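Local coordinates for ribose 5-phosphate isomerase, putative (Trypanosoma brucei brucei, PDB 6FXS), which probably interconverts ribose 5-phosphate and ribulose 5-phosphate as a sugar-phosphate isomerase, at residues R23-A29 against A82-V88; A29-P35 against P58-V64; G104-C110 against N123-C129; F111-V117 against E142-F147. All coordinates share one frame; numbering follows the deposited sequence.

Contact 1: residues R23-A29 against A82-V88; sequences RKVAIGA and ADVGILV
Strands 23-29 and 84-88 run parallel, their axes 4.6 Å apart at closest and inclined by 21°, with Val25 beside Val84 and Ala29 beside Val88. The ladder alternates: Ala26 N donates to Val84 O, Ile86 N to Ala26 O, Gly28 N to Ile86 O and Val88 N to Gly28 O. At its start Lys24 O takes both Val84 N and Asp83 N, while the Asp83 carboxylate turns back so that the anti lone pair of OD2 receives Lys24 N at 2.9 Å. The bent Arg23 chain crosses Asp83 at about a right angle and lays one guanidinium face over its CB, NH2 lying 3.5 Å from that carbon. On the face of Val25, Ile27 and Ile86, Val25 CG1 presses on Ile86 CD1 at a tight 3.4 Å. In this five-stranded parallel sheet of a Rossmann-like alpha/beta fold, 51-55 flanks 23-29 and 127-131 flanks 84-89; helices 37-46 and 137-149 cover the Val25 face, helix 66-78 the opposite one, touching Ala26 and Leu87.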
loop_
_atom_site.group_PDB
_atom_site.type_symbol
_atom_site.label_atom_id
_atom_site.label_comp_id
_atom_site.label_asym_id
_atom_site.label_seq_id
_atom_site.Cartn_x
_atom_site.Cartn_y
_atom_site.Cartn_z
ATOM N N ARG B 23 29.191 -4.265 6.074
ATOM C CA ARG B 23 28.072 -4.043 6.956
ATOM C C ARG B 23 27.415 -5.408 7.155
ATOM O O ARG B 23 26.964 -6.018 6.175
ATOM C CB ARG B 23 27.123 -3.004 6.362
ATOM C CG ARG B 23 27.792 -1.801 5.670
ATOM C CD ARG B 23 28.309 -0.647 6.545
ATOM N NE ARG B 23 27.524 -0.292 7.741
ATOM C CZ ARG B 23 26.208 -0.013 7.790
ATOM N NH1 ARG B 23 25.414 -0.083 6.711
ATOM N NH2 ARG B 23 25.653 0.306 8.970
ATOM N N LYS B 24 27.363 -5.887 8.410
ATOM C CA LYS B 24 26.688 -7.129 8.712
ATOM C C LYS B 24 25.180 -6.873 8.923
ATOM O O LYS B 24 24.818 -6.024 9.718
ATOM C CB LYS B 24 27.157 -7.747 10.025
ATOM C CG LYS B 24 28.598 -8.164 10.073
ATOM C CD LYS B 24 28.765 -9.303 11.077
ATOM C CE LYS B 24 30.090 -9.196 11.793
ATOM N NZ LYS B 24 30.617 -10.542 12.184
ATOM N N VAL B 25 24.368 -7.700 8.302
ATOM C CA VAL B 25 22.919 -7.545 8.265
ATOM C C VAL B 25 22.356 -8.776 8.868
ATOM O O VAL B 25 22.384 -9.818 8.246
ATOM C CB VAL B 25 22.436 -7.337 6.818
ATOM C CG1 VAL B 25 20.935 -7.197 6.788
ATOM C CG2 VAL B 25 23.138 -6.186 6.131
ATOM N N ALA B 26 21.959 -8.720 10.133
ATOM C CA ALA B 26 21.364 -9.860 10.775
ATOM C C ALA B 26 19.907 -9.961 10.280
ATOM O O ALA B 26 19.192 -8.931 10.233
ATOM C CB ALA B 26 21.410 -9.709 12.296
ATOM N N ILE B 27 19.493 -11.172 9.906
ATOM C CA ILE B 27 18.188 -11.457 9.351
ATOM C C ILE B 27 17.500 -12.527 10.211
ATOM O O ILE B 27 18.098 -13.591 10.563
ATOM C CB ILE B 27 18.257 -11.951 7.905
ATOM C CG1 ILE B 27 19.043 -11.011 7.053
ATOM C CG2 ILE B 27 16.879 -12.138 7.325
ATOM C CD1 ILE B 27 19.514 -11.638 5.757
ATOM N N GLY B 28 16.268 -12.233 10.619
ATOM C CA GLY B 28 15.451 -13.142 11.395
ATOM C C GLY B 28 14.062 -13.240 10.823
ATOM O O GLY B 28 13.552 -12.266 10.188
ATOM N N ALA B 29 13.426 -14.387 11.053
ATOM C CA ALA B 29 12.063 -14.594 10.664
ATOM C C ALA B 29 11.263 -15.319 11.720
ATOM O O ALA B 29 11.758 -15.619 12.812
ATOM C CB ALA B 29 11.976 -15.291 9.319
ATOM N N ALA B 82 26.016 -6.658 14.947
ATOM C CA ALA B 82 25.614 -6.515 13.555
ATOM C C ALA B 82 25.318 -5.063 13.329
ATOM O O ALA B 82 25.006 -4.359 14.284
ATOM C CB ALA B 82 24.390 -7.390 13.271
ATOM N N ASP B 83 25.458 -4.598 12.097
ATOM C CA ASP B 83 25.172 -3.176 11.780
ATOM C C ASP B 83 23.682 -2.864 11.515
ATOM O O ASP B 83 23.256 -1.795 11.825
ATOM C CB ASP B 83 25.977 -2.724 10.601
ATOM C CG ASP B 83 27.491 -2.949 10.842
ATOM O OD1 ASP B 83 28.011 -2.304 11.732
ATOM O OD2 ASP B 83 28.110 -3.814 10.231
ATOM N N VAL B 84 22.969 -3.773 10.905
ATOM C CA VAL B 84 21.556 -3.562 10.477
ATOM C C VAL B 84 20.838 -4.870 10.713
ATOM O O VAL B 84 21.476 -5.955 10.575
ATOM C CB VAL B 84 21.415 -3.310 8.950
ATOM C CG1 VAL B 84 19.985 -2.845 8.607
ATOM C CG2 VAL B 84 22.381 -2.268 8.447
ATOM N N GLY B 85 19.531 -4.783 11.053
ATOM C CA GLY B 85 18.631 -5.915 11.083
ATOM C C GLY B 85 17.507 -5.981 10.107
ATOM O O GLY B 85 16.982 -4.899 9.631
ATOM N N ILE B 86 17.087 -7.187 9.742
ATOM C CA ILE B 86 15.896 -7.374 8.886
ATOM C C ILE B 86 15.061 -8.433 9.586
ATOM O O ILE B 86 15.589 -9.518 9.955
ATOM C CB ILE B 86 16.255 -7.801 7.443
ATOM C CG1 ILE B 86 17.055 -6.703 6.737
ATOM C CG2 ILE B 86 15.018 -8.141 6.649
ATOM C CD1 ILE B 86 17.751 -7.100 5.470
ATOM N N LEU B 87 13.783 -8.132 9.830
ATOM C CA LEU B 87 12.845 -9.075 10.453
ATOM C C LEU B 87 11.640 -9.251 9.542
ATOM O O LEU B 87 11.039 -8.246 9.068
ATOM C CB LEU B 87 12.452 -8.623 11.842
ATOM C CG LEU B 87 13.623 -8.503 12.838
ATOM C CD1 LEU B 87 13.104 -7.851 14.087
ATOM C CD2 LEU B 87 14.090 -9.948 13.168
ATOM N N VAL B 88 11.301 -10.525 9.295
ATOM C CA VAL B 88 10.196 -10.921 8.461
ATOM C C VAL B 88 9.197 -11.817 9.210
ATOM O O VAL B 88 9.548 -12.937 9.625
ATOM C CB VAL B 88 10.641 -11.695 7.225
ATOM C CG1 VAL B 88 9.431 -11.909 6.319
ATOM C CG2 VAL B 88 11.682 -10.938 6.444
#

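Contact 2: residues A29-P35 against P58-V64; sequences ADHIGFP and PHSLERV. With SO4 (sulfate ion), chain E.
His31 is brought against Arg63 CA by its own first torsion: CG sits between the backbone N and the carbonyl carbon (chi1 57°), which swings the imidazole across to residues 62-64. The side chains of His31 and Arg63 then run side by side in the same direction. Arg63 CA lies over one face of the imidazole, 3.8 Å from the ring centroid, a CH-pi contact, and the ring and guanidinium planes stand almost perpendicular, 85° apart. Phe34 CG points away from its backbone N, and the phenyl ring reaches the other loop. Ser60 O lies over one face, Pro58 O approaches Phe34 CD1 at the edge at 3.1 Å, and Leu61 CD2 packs on Phe34 CD2. Pro58, which follows a cis peptide bond, sets its CD against Ala29 O. Within 29-35, Asp30 OD1 accepts Gly33 N in an Asx motif, and a water links Asp30 OD2 to Val64 O. The imidazole and the guanidinium converge on one sulfate: His31 NE2 donates to O2 at 2.7 Å, nearly straight at 170°, and Arg63 NE to O4 at 2.9 Å, with NH2 on the same oxygen. Another protein chain also binds this ion. The sulfate, probably from the crystallisation liquor, thus marks an anion-binding site at a subunit boundary, consistent with a place for a substrate phosphate.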
loop_
_atom_site.group_PDB
_atom_site.type_symbol
_atom_site.label_atom_id
_atom_site.label_comp_id
_atom_site.label_asym_id
_atom_site.label_seq_id
_atom_site.Cartn_x
_atom_site.Cartn_y
_atom_site.Cartn_z
ATOM N N ALA B 29 13.426 -14.387 11.053
ATOM C CA ALA B 29 12.063 -14.594 10.664
ATOM C C ALA B 29 11.263 -15.319 11.720
ATOM O O ALA B 29 11.758 -15.619 12.812
ATOM C CB ALA B 29 11.976 -15.291 9.319
ATOM N N ASP B 30 9.992 -15.579 11.416
ATOM C CA ASP B 30 9.309 -16.690 12.088
ATOM C C ASP B 30 8.972 -17.729 11.044
ATOM O O ASP B 30 9.470 -17.696 9.916
ATOM C CB ASP B 30 8.153 -16.197 12.954
ATOM C CG ASP B 30 6.937 -15.664 12.137
ATOM O OD1 ASP B 30 6.952 -15.603 10.909
ATOM O OD2 ASP B 30 5.939 -15.355 12.812
ATOM N N HIS B 31 8.112 -18.662 11.397
ATOM C CA HIS B 31 7.691 -19.675 10.415
ATOM C C HIS B 31 6.934 -19.187 9.216
ATOM O O HIS B 31 6.946 -19.831 8.166
ATOM C CB HIS B 31 6.901 -20.786 11.112
ATOM C CG HIS B 31 5.705 -20.312 11.851
ATOM N ND1 HIS B 31 5.772 -19.706 13.097
ATOM C CD2 HIS B 31 4.401 -20.428 11.554
ATOM C CE1 HIS B 31 4.554 -19.455 13.513
ATOM N NE2 HIS B 31 3.707 -19.838 12.573
ATOM N N ILE B 32 6.251 -18.061 9.401
ATOM C CA ILE B 32 5.506 -17.417 8.331
ATOM C C ILE B 32 6.476 -16.763 7.336
ATOM O O ILE B 32 6.269 -16.821 6.118
ATOM C CB ILE B 32 4.422 -16.431 8.921
ATOM C CG1 ILE B 32 3.432 -17.177 9.857
ATOM C CG2 ILE B 32 3.646 -15.707 7.822
ATOM C CD1 ILE B 32 2.727 -18.378 9.208
ATOM N N GLY B 33 7.498 -16.061 7.842
ATOM C CA GLY B 33 8.545 -15.511 6.980
ATOM C C GLY B 33 9.565 -16.528 6.457
ATOM O O GLY B 33 10.095 -16.381 5.344
ATOM N N PHE B 34 9.795 -17.601 7.215
ATOM C CA PHE B 34 10.711 -18.688 6.738
ATOM C C PHE B 34 10.638 -19.000 5.247
ATOM O O PHE B 34 11.670 -19.036 4.588
ATOM C CB PHE B 34 10.580 -20.002 7.570
ATOM C CG PHE B 34 11.441 -21.110 7.058
ATOM C CD1 PHE B 34 12.818 -21.106 7.317
ATOM C CD2 PHE B 34 10.901 -22.155 6.315
ATOM C CE1 PHE B 34 13.659 -22.125 6.815
ATOM C CE2 PHE B 34 11.727 -23.202 5.858
ATOM C CZ PHE B 34 13.103 -23.166 6.081
ATOM N N PRO B 35 9.455 -19.261 4.679
ATOM C CA PRO B 35 9.536 -19.688 3.252
ATOM C C PRO B 35 10.162 -18.695 2.301
ATOM O O PRO B 35 10.526 -19.106 1.235
ATOM C CB PRO B 35 8.078 -19.918 2.856
ATOM C CG PRO B 35 7.415 -20.212 4.147
ATOM C CD PRO B 35 8.092 -19.376 5.197
ATOM N N PRO B 58 14.342 -18.836 11.823
ATOM C CA PRO B 58 14.483 -20.290 11.967
ATOM C C PRO B 58 14.932 -21.020 10.702
ATOM O O PRO B 58 14.926 -20.500 9.556
ATOM C CB PRO B 58 13.081 -20.744 12.418
ATOM C CG PRO B 58 12.145 -19.747 11.735
ATOM C CD PRO B 58 12.930 -18.479 11.504
ATOM N N HIS B 59 15.387 -22.264 10.905
ATOM C CA HIS B 59 15.957 -22.983 9.793
ATOM C C HIS B 59 15.035 -24.060 9.268
ATOM O O HIS B 59 15.444 -24.834 8.379
ATOM C CB HIS B 59 17.302 -23.507 10.217
ATOM C CG HIS B 59 18.210 -22.443 10.720
ATOM N ND1 HIS B 59 18.788 -21.503 9.894
ATOM C CD2 HIS B 59 18.668 -22.181 11.966
ATOM C CE1 HIS B 59 19.566 -20.718 10.606
ATOM N NE2 HIS B 59 19.505 -21.097 11.861
ATOM N N SER B 60 13.808 -24.114 9.800
ATOM C CA SER B 60 12.772 -25.040 9.300
ATOM C C SER B 60 11.368 -24.385 9.332
ATOM O O SER B 60 11.219 -23.235 9.807
ATOM C CB SER B 60 12.781 -26.351 10.111
ATOM O OG SER B 60 11.992 -26.228 11.254
ATOM N N LEU B 61 10.380 -25.127 8.799
ATOM C CA LEU B 61 8.945 -24.763 8.841
ATOM C C LEU B 61 8.269 -24.916 10.190
ATOM O O LEU B 61 7.133 -24.515 10.313
ATOM C CB LEU B 61 8.128 -25.536 7.802
ATOM C CG LEU B 61 8.010 -24.901 6.419
ATOM C CD1 LEU B 61 7.266 -25.870 5.516
ATOM C CD2 LEU B 61 7.303 -23.533 6.474
ATOM N N GLU B 62 8.942 -25.450 11.207
ATOM C CA GLU B 62 8.373 -25.521 12.560
ATOM C C GLU B 62 7.825 -24.168 13.104
ATOM O O GLU B 62 8.479 -23.159 12.986
ATOM C CB GLU B 62 9.400 -26.041 13.595
ATOM C CG GLU B 62 9.330 -27.541 13.897
ATOM C CD GLU B 62 7.989 -28.023 14.493
ATOM O OE1 GLU B 62 7.233 -27.231 15.134
ATOM O OE2 GLU B 62 7.676 -29.222 14.308
ATOM N N ARG B 63 6.695 -24.217 13.810
ATOM C CA ARG B 63 6.060 -23.023 14.372
ATOM C C ARG B 63 6.916 -22.489 15.483
ATOM O O ARG B 63 7.342 -23.225 16.344
ATOM C CB ARG B 63 4.647 -23.328 14.873
ATOM C CG ARG B 63 3.723 -23.770 13.715
ATOM C CD ARG B 63 2.292 -24.155 14.117
ATOM N NE ARG B 63 1.747 -23.176 15.064
ATOM C CZ ARG B 63 1.422 -23.407 16.333
ATOM N NH1 ARG B 63 1.507 -24.627 16.860
ATOM N NH2 ARG B 63 0.967 -22.409 17.084
ATOM N N VAL B 64 7.229 -21.206 15.446
ATOM C CA VAL B 64 8.085 -20.604 16.438
ATOM C C VAL B 64 7.436 -19.266 16.802
ATOM O O VAL B 64 6.407 -18.883 16.228
ATOM C CB VAL B 64 9.542 -20.418 15.925
ATOM C CG1 VAL B 64 10.261 -21.792 15.616
ATOM C CG2 VAL B 64 9.529 -19.497 14.702
HETATM S S SO4 E . 0.535 -19.512 13.990
HETATM O O1 SO4 E . -0.717 -20.316 13.936
HETATM O O2 SO4 E . 1.064 -19.195 12.624
HETATM O O3 SO4 E . 0.282 -18.267 14.703
HETATM O O4 SO4 E . 1.530 -20.293 14.823
HETATM O O HOH W 1 5.582 -16.416 15.556
#

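Contact 3: residues G104-C110 against N123-C129; sequences GIRAALC and NDANVVC
Ala107 and Val127 begin the tightly packed part of this beta-alpha-beta unit, in which strands 107-109 and 127-129 lie parallel in the Rossmann-like sheet and helix 113-121 forms the crossover. Their CB atoms are 3.8 Å apart, and Cys129 SG also rests on Ala107 CB. On the face of Ala108 and Val128, Ala108 CB meets Ala125 CB and Val128 CG2 meets Cys110 SG. Ala108 N donates to Val127 O and Cys129 N to Ala108 O, which keep the two strands in register.

The end at Gly104, Arg106, Asp124 and Asn126 is more polar and partly exposed. There the amide of Asn126, with CG between the backbone N and the carbonyl carbon (chi1 53°), bonds the other loop twice: ND2 donates to Gly104 O in the amide plane, and OD1 accepts Arg106 N at 2.9 Å. The same amide lies over one face of the Arg106 guanidinium, their planes 34° apart. The carboxylate of Asp124 has its stronger partner in Arg120, through OD1; its OD2 makes a salt bridge of 3.4 Å with Arg106 NH2. Arg106 grips the backbone side-on, NH2 reaching Asp124 O at 2.8 Å in the carbonyl plane while NE meets that oxygen from above the plane.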
loop_
_atom_site.group_PDB
_atom_site.type_symbol
_atom_site.label_atom_id
_atom_site.label_comp_id
_atom_site.label_asym_id
_atom_site.label_seq_id
_atom_site.Cartn_x
_atom_site.Cartn_y
_atom_site.Cartn_z
ATOM N N GLY B 104 18.342 1.125 22.187
ATOM C CA GLY B 104 19.288 1.410 21.067
ATOM C C GLY B 104 18.614 1.026 19.739
ATOM O O GLY B 104 19.174 1.266 18.689
ATOM N N ILE B 105 17.483 0.311 19.756
ATOM C CA ILE B 105 16.883 -0.114 18.502
ATOM C C ILE B 105 15.776 0.898 18.017
ATOM O O ILE B 105 15.004 1.396 18.794
ATOM C CB ILE B 105 16.301 -1.520 18.586
ATOM C CG1 ILE B 105 17.430 -2.550 18.804
ATOM C CG2 ILE B 105 15.475 -1.905 17.350
ATOM C CD1 ILE B 105 18.623 -2.430 17.903
ATOM N N ARG B 106 15.762 1.091 16.738
ATOM C CA ARG B 106 14.823 1.910 15.972
ATOM C C ARG B 106 14.397 1.047 14.821
ATOM O O ARG B 106 14.982 1.070 13.762
ATOM C CB ARG B 106 15.501 3.193 15.514
ATOM C CG ARG B 106 15.863 4.129 16.682
ATOM C CD ARG B 106 16.535 5.411 16.210
ATOM N NE ARG B 106 17.720 5.144 15.401
ATOM C CZ ARG B 106 18.946 4.863 15.860
ATOM N NH1 ARG B 106 19.224 4.763 17.163
ATOM N NH2 ARG B 106 19.883 4.588 14.993
ATOM N N ALA B 107 13.327 0.288 15.038
ATOM C CA ALA B 107 12.856 -0.686 14.096
ATOM C C ALA B 107 11.641 -0.104 13.363
ATOM O O ALA B 107 10.612 0.247 13.998
ATOM C CB ALA B 107 12.491 -2.008 14.828
ATOM N N ALA B 108 11.778 -0.088 12.038
ATOM C CA ALA B 108 10.815 0.482 11.146
ATOM C C ALA B 108 10.074 -0.587 10.319
ATOM O O ALA B 108 10.660 -1.276 9.511
ATOM C CB ALA B 108 11.477 1.440 10.196
ATOM N N LEU B 109 8.759 -0.617 10.476
ATOM C CA LEU B 109 7.862 -1.368 9.545
ATOM C C LEU B 109 7.755 -0.604 8.259
ATOM O O LEU B 109 7.257 0.523 8.266
ATOM C CB LEU B 109 6.470 -1.572 10.196
ATOM C CG LEU B 109 5.754 -2.731 9.430
ATOM C CD1 LEU B 109 4.701 -3.208 10.348
ATOM C CD2 LEU B 109 5.100 -2.210 8.120
ATOM N N CYS B 110 8.239 -1.177 7.149
ATOM C CA CYS B 110 8.204 -0.537 5.840
ATOM C C CYS B 110 7.439 -1.378 4.864
ATOM O O CYS B 110 7.521 -2.620 4.892
ATOM C CB CYS B 110 9.644 -0.304 5.299
ATOM S SG CYS B 110 10.619 0.778 6.377
ATOM N N ASN B 123 14.456 8.589 10.700
ATOM C CA ASN B 123 14.467 7.812 11.968
ATOM C C ASN B 123 15.821 7.090 12.198
ATOM O O ASN B 123 15.988 6.436 13.253
ATOM C CB ASN B 123 13.283 6.829 12.013
ATOM C CG ASN B 123 11.943 7.524 11.703
ATOM O OD1 ASN B 123 11.377 7.359 10.620
ATOM N ND2 ASN B 123 11.493 8.339 12.624
ATOM N N ASP B 124 16.747 7.201 11.220
ATOM C CA ASP B 124 18.009 6.426 11.211
ATOM C C ASP B 124 17.746 4.988 11.669
ATOM O O ASP B 124 18.391 4.478 12.575
ATOM C CB ASP B 124 19.003 7.065 12.140
ATOM C CG ASP B 124 20.462 6.561 11.936
ATOM O OD1 ASP B 124 20.833 5.970 10.921
ATOM O OD2 ASP B 124 21.229 6.847 12.835
ATOM N N ALA B 125 16.726 4.406 11.114
ATOM C CA ALA B 125 16.269 3.111 11.541
ATOM C C ALA B 125 17.447 2.080 11.307
ATOM O O ALA B 125 18.103 2.092 10.250
ATOM C CB ALA B 125 15.019 2.694 10.795
ATOM N N ASN B 126 17.634 1.233 12.305
ATOM C CA ASN B 126 18.656 0.169 12.269
ATOM C C ASN B 126 18.095 -1.281 12.097
ATOM O O ASN B 126 18.873 -2.222 11.958
ATOM C CB ASN B 126 19.669 0.328 13.452
ATOM C CG ASN B 126 19.035 0.419 14.798
ATOM O OD1 ASN B 126 17.840 0.053 15.002
ATOM N ND2 ASN B 126 19.826 0.856 15.780
ATOM N N VAL B 127 16.765 -1.466 12.135
ATOM C CA VAL B 127 16.090 -2.690 11.851
ATOM C C VAL B 127 14.853 -2.355 10.945
ATOM O O VAL B 127 14.135 -1.395 11.230
ATOM C CB VAL B 127 15.606 -3.396 13.141
ATOM C CG1 VAL B 127 14.843 -4.675 12.838
ATOM C CG2 VAL B 127 16.785 -3.666 14.078
ATOM N N VAL B 128 14.719 -3.040 9.816
ATOM C CA VAL B 128 13.539 -2.951 8.952
ATOM C C VAL B 128 12.646 -4.180 9.186
ATOM O O VAL B 128 13.147 -5.324 9.223
ATOM C CB VAL B 128 13.907 -2.780 7.476
ATOM C CG1 VAL B 128 14.714 -3.957 6.942
ATOM C CG2 VAL B 128 12.656 -2.550 6.643
ATOM N N CYS B 129 11.337 -3.968 9.353
ATOM C CA CYS B 129 10.431 -5.080 9.600
ATOM C C CYS B 129 9.476 -5.164 8.435
ATOM O O CYS B 129 9.005 -4.094 7.877
ATOM C CB CYS B 129 9.677 -4.847 10.900
ATOM S SG CYS B 129 10.711 -4.635 12.357
#

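Contact 4: residues F111-V117 against E142-F147; sequences FDHYTAV and EIIMTF
Ala116 and Thr146 lead the apolar contact between helices 113-117 and 142-147, which run roughly parallel, inclined by 25° with axes 8.6 Å apart, on one side of the parallel sheet, where Ile143 and Phe147 touch Val128. Ala116 CB touches Thr146 CG2 and, at 4.0 Å, Ile143 CG2, while Val117 CG2 meets Thr146 CG2 at 3.5 Å. Ile143 extends its CD1 to the backbone just ahead of the other helix, 3.5 Å from Phe111 C.

With CG opposite the backbone N (chi1 -177°), His113 crosses Thr146 at about a right angle, His113 CD2 lying 3.4 Å from Thr146 OG1. Phe147 CD1 approaches Ala116 O.

Polar bonds stay mostly within each helix. Asp112 is the N-cap: its OD1 takes Thr115 N from above the carboxylate plane and Thr115 OG1 nearly along the C-O axis. Thr146 OG1 donates to Glu142 O at 2.6 Å, from the face opposite to that used by Thr146 N. A single water accepts from His113 N and donates to Glu142 OE1.

His113 ND1 bonds an acidic side chain of another chain. These two segments are joined mainly by apolar contacts, with one bridging water; Glu142, a carboxylate beside the N-terminal turn of helix 113-121, would probably interact favourably with that helix's dipole.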
loop_
_atom_site.group_PDB
_atom_site.type_symbol
_atom_site.label_atom_id
_atom_site.label_comp_id
_atom_site.label_asym_id
_atom_site.label_seq_id
_atom_site.Cartn_x
_atom_site.Cartn_y
_atom_site.Cartn_z
ATOM N N PHE B 111 6.713 -0.703 3.970
ATOM C CA PHE B 111 5.880 -1.335 2.995
ATOM C C PHE B 111 5.970 -0.782 1.620
ATOM O O PHE B 111 5.277 -1.244 0.741
ATOM C CB PHE B 111 4.416 -1.336 3.523
ATOM C CG PHE B 111 3.822 0.022 3.706
ATOM C CD1 PHE B 111 3.290 0.703 2.589
ATOM C CD2 PHE B 111 3.897 0.684 4.941
ATOM C CE1 PHE B 111 2.712 1.983 2.754
ATOM C CE2 PHE B 111 3.322 1.960 5.094
ATOM C CZ PHE B 111 2.740 2.595 4.014
ATOM N N ASP B 112 6.890 0.128 1.384
ATOM C CA ASP B 112 7.077 0.697 0.063
ATOM C C ASP B 112 8.393 1.468 0.012
ATOM O O ASP B 112 9.099 1.556 1.030
ATOM C CB ASP B 112 5.842 1.577 -0.391
ATOM C CG ASP B 112 5.827 2.979 0.256
ATOM O OD1 ASP B 112 6.373 3.127 1.382
ATOM O OD2 ASP B 112 5.200 3.931 -0.358
ATOM N N HIS B 113 8.716 2.032 -1.141
ATOM C CA HIS B 113 9.951 2.817 -1.287
ATOM C C HIS B 113 10.029 3.999 -0.337
ATOM O O HIS B 113 11.030 4.207 0.338
ATOM C CB HIS B 113 10.105 3.212 -2.737
ATOM C CG HIS B 113 11.363 3.956 -3.065
ATOM N ND1 HIS B 113 11.400 5.328 -3.181
ATOM C CD2 HIS B 113 12.632 3.515 -3.315
ATOM C CE1 HIS B 113 12.626 5.698 -3.556
ATOM N NE2 HIS B 113 13.400 4.615 -3.613
ATOM N N TYR B 114 8.915 4.742 -0.231
ATOM C CA TYR B 114 8.851 5.957 0.529
ATOM C C TYR B 114 9.143 5.661 1.953
ATOM O O TYR B 114 9.991 6.361 2.549
ATOM C CB TYR B 114 7.511 6.717 0.344
ATOM C CG TYR B 114 7.475 7.969 1.172
ATOM C CD1 TYR B 114 7.980 9.202 0.699
ATOM C CD2 TYR B 114 6.863 7.940 2.433
ATOM C CE1 TYR B 114 7.934 10.374 1.533
ATOM C CE2 TYR B 114 6.797 9.055 3.207
ATOM C CZ TYR B 114 7.322 10.270 2.748
ATOM O OH TYR B 114 7.188 11.335 3.623
ATOM N N THR B 115 8.468 4.659 2.530
ATOM C CA THR B 115 8.650 4.414 3.925
ATOM C C THR B 115 10.079 3.903 4.200
ATOM O O THR B 115 10.710 4.251 5.222
ATOM C CB THR B 115 7.608 3.431 4.506
ATOM O OG1 THR B 115 7.497 2.256 3.675
ATOM C CG2 THR B 115 6.292 4.148 4.629
ATOM N N ALA B 116 10.609 3.125 3.271
ATOM C CA ALA B 116 11.978 2.684 3.410
ATOM C C ALA B 116 13.003 3.811 3.418
ATOM O O ALA B 116 13.897 3.805 4.234
ATOM C CB ALA B 116 12.330 1.687 2.293
ATOM N N VAL B 117 12.830 4.804 2.538
ATOM C CA VAL B 117 13.635 6.039 2.515
ATOM C C VAL B 117 13.522 6.797 3.832
ATOM O O VAL B 117 14.545 7.153 4.454
ATOM C CB VAL B 117 13.270 6.941 1.313
ATOM C CG1 VAL B 117 13.991 8.260 1.352
ATOM C CG2 VAL B 117 13.659 6.295 -0.012
ATOM N N GLU B 142 12.744 -4.183 -3.197
ATOM C CA GLU B 142 12.960 -2.706 -3.265
ATOM C C GLU B 142 13.212 -2.112 -1.909
ATOM O O GLU B 142 14.114 -1.263 -1.729
ATOM C CB GLU B 142 11.754 -2.009 -3.960
ATOM C CG GLU B 142 11.868 -0.519 -4.174
ATOM C CD GLU B 142 10.546 0.037 -4.646
ATOM O OE1 GLU B 142 9.446 -0.192 -4.099
ATOM O OE2 GLU B 142 10.577 0.636 -5.627
ATOM N N ILE B 143 12.396 -2.496 -0.950
ATOM C CA ILE B 143 12.487 -1.950 0.390
ATOM C C ILE B 143 13.887 -2.280 0.991
ATOM O O ILE B 143 14.535 -1.416 1.567
ATOM C CB ILE B 143 11.372 -2.519 1.350
ATOM C CG1 ILE B 143 9.942 -1.978 0.991
ATOM C CG2 ILE B 143 11.711 -2.255 2.821
ATOM C CD1 ILE B 143 8.795 -2.883 1.478
ATOM N N ILE B 144 14.304 -3.540 0.905
ATOM C CA ILE B 144 15.575 -3.977 1.492
ATOM C C ILE B 144 16.765 -3.229 0.876
ATOM O O ILE B 144 17.612 -2.638 1.580
ATOM C CB ILE B 144 15.700 -5.525 1.404
ATOM C CG1 ILE B 144 14.818 -6.149 2.473
ATOM C CG2 ILE B 144 17.159 -5.965 1.566
ATOM C CD1 ILE B 144 14.432 -7.577 2.177
ATOM N N MET B 145 16.748 -3.140 -0.427
ATOM C CA MET B 145 17.836 -2.435 -1.127
ATOM C C MET B 145 17.869 -0.974 -0.727
ATOM O O MET B 145 18.969 -0.387 -0.511
ATOM C CB MET B 145 17.760 -2.616 -2.652
ATOM C CG MET B 145 17.975 -4.100 -3.035
ATOM S SD MET B 145 17.869 -4.451 -4.798
ATOM C CE MET B 145 19.299 -3.552 -5.440
ATOM N N THR B 146 16.669 -0.376 -0.650
ATOM C CA THR B 146 16.554 1.044 -0.344
ATOM C C THR B 146 16.992 1.253 1.122
ATOM O O THR B 146 17.717 2.180 1.454
ATOM C CB THR B 146 15.085 1.537 -0.575
ATOM O OG1 THR B 146 14.762 1.298 -1.927
ATOM C CG2 THR B 146 14.919 3.003 -0.303
ATOM N N PHE B 147 16.493 0.398 2.006
ATOM C CA PHE B 147 16.807 0.550 3.408
ATOM C C PHE B 147 18.349 0.499 3.630
ATOM O O PHE B 147 18.925 1.217 4.437
ATOM C CB PHE B 147 16.088 -0.533 4.212
ATOM C CG PHE B 147 16.090 -0.309 5.678
ATOM C CD1 PHE B 147 15.136 0.532 6.266
ATOM C CD2 PHE B 147 17.040 -0.886 6.484
ATOM C CE1 PHE B 147 15.066 0.678 7.615
ATOM C CE2 PHE B 147 17.012 -0.696 7.874
ATOM C CZ PHE B 147 16.044 0.088 8.448
HETATM O O HOH W 2 7.378 1.179 -3.750
#

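How the contacts relate
From the N terminus, contact 1 closes the longest loop, bringing strand 23-29 beside 84-88 after 52 intervening residues. Contact 2 is nested within it: it shares Ala29 and joins the loops that follow strands 23-29 and 51-55, with Asp30 N probably bonded to Val88 O. Contacts 3 and 4 come later in the chain and cross one another, since 111-117 lies between the two segments of contact 3 and 142-147 beyond both. Gly85 probably bonds Asn126 O and Val128 N, which sets strand 127-131 of contact 3 beside strand 84-89. Contact 4 joins two helices to that sheet, Phe147 reaching Val84 and Val128. Contact 2 touches neither contact 3 nor contact 4.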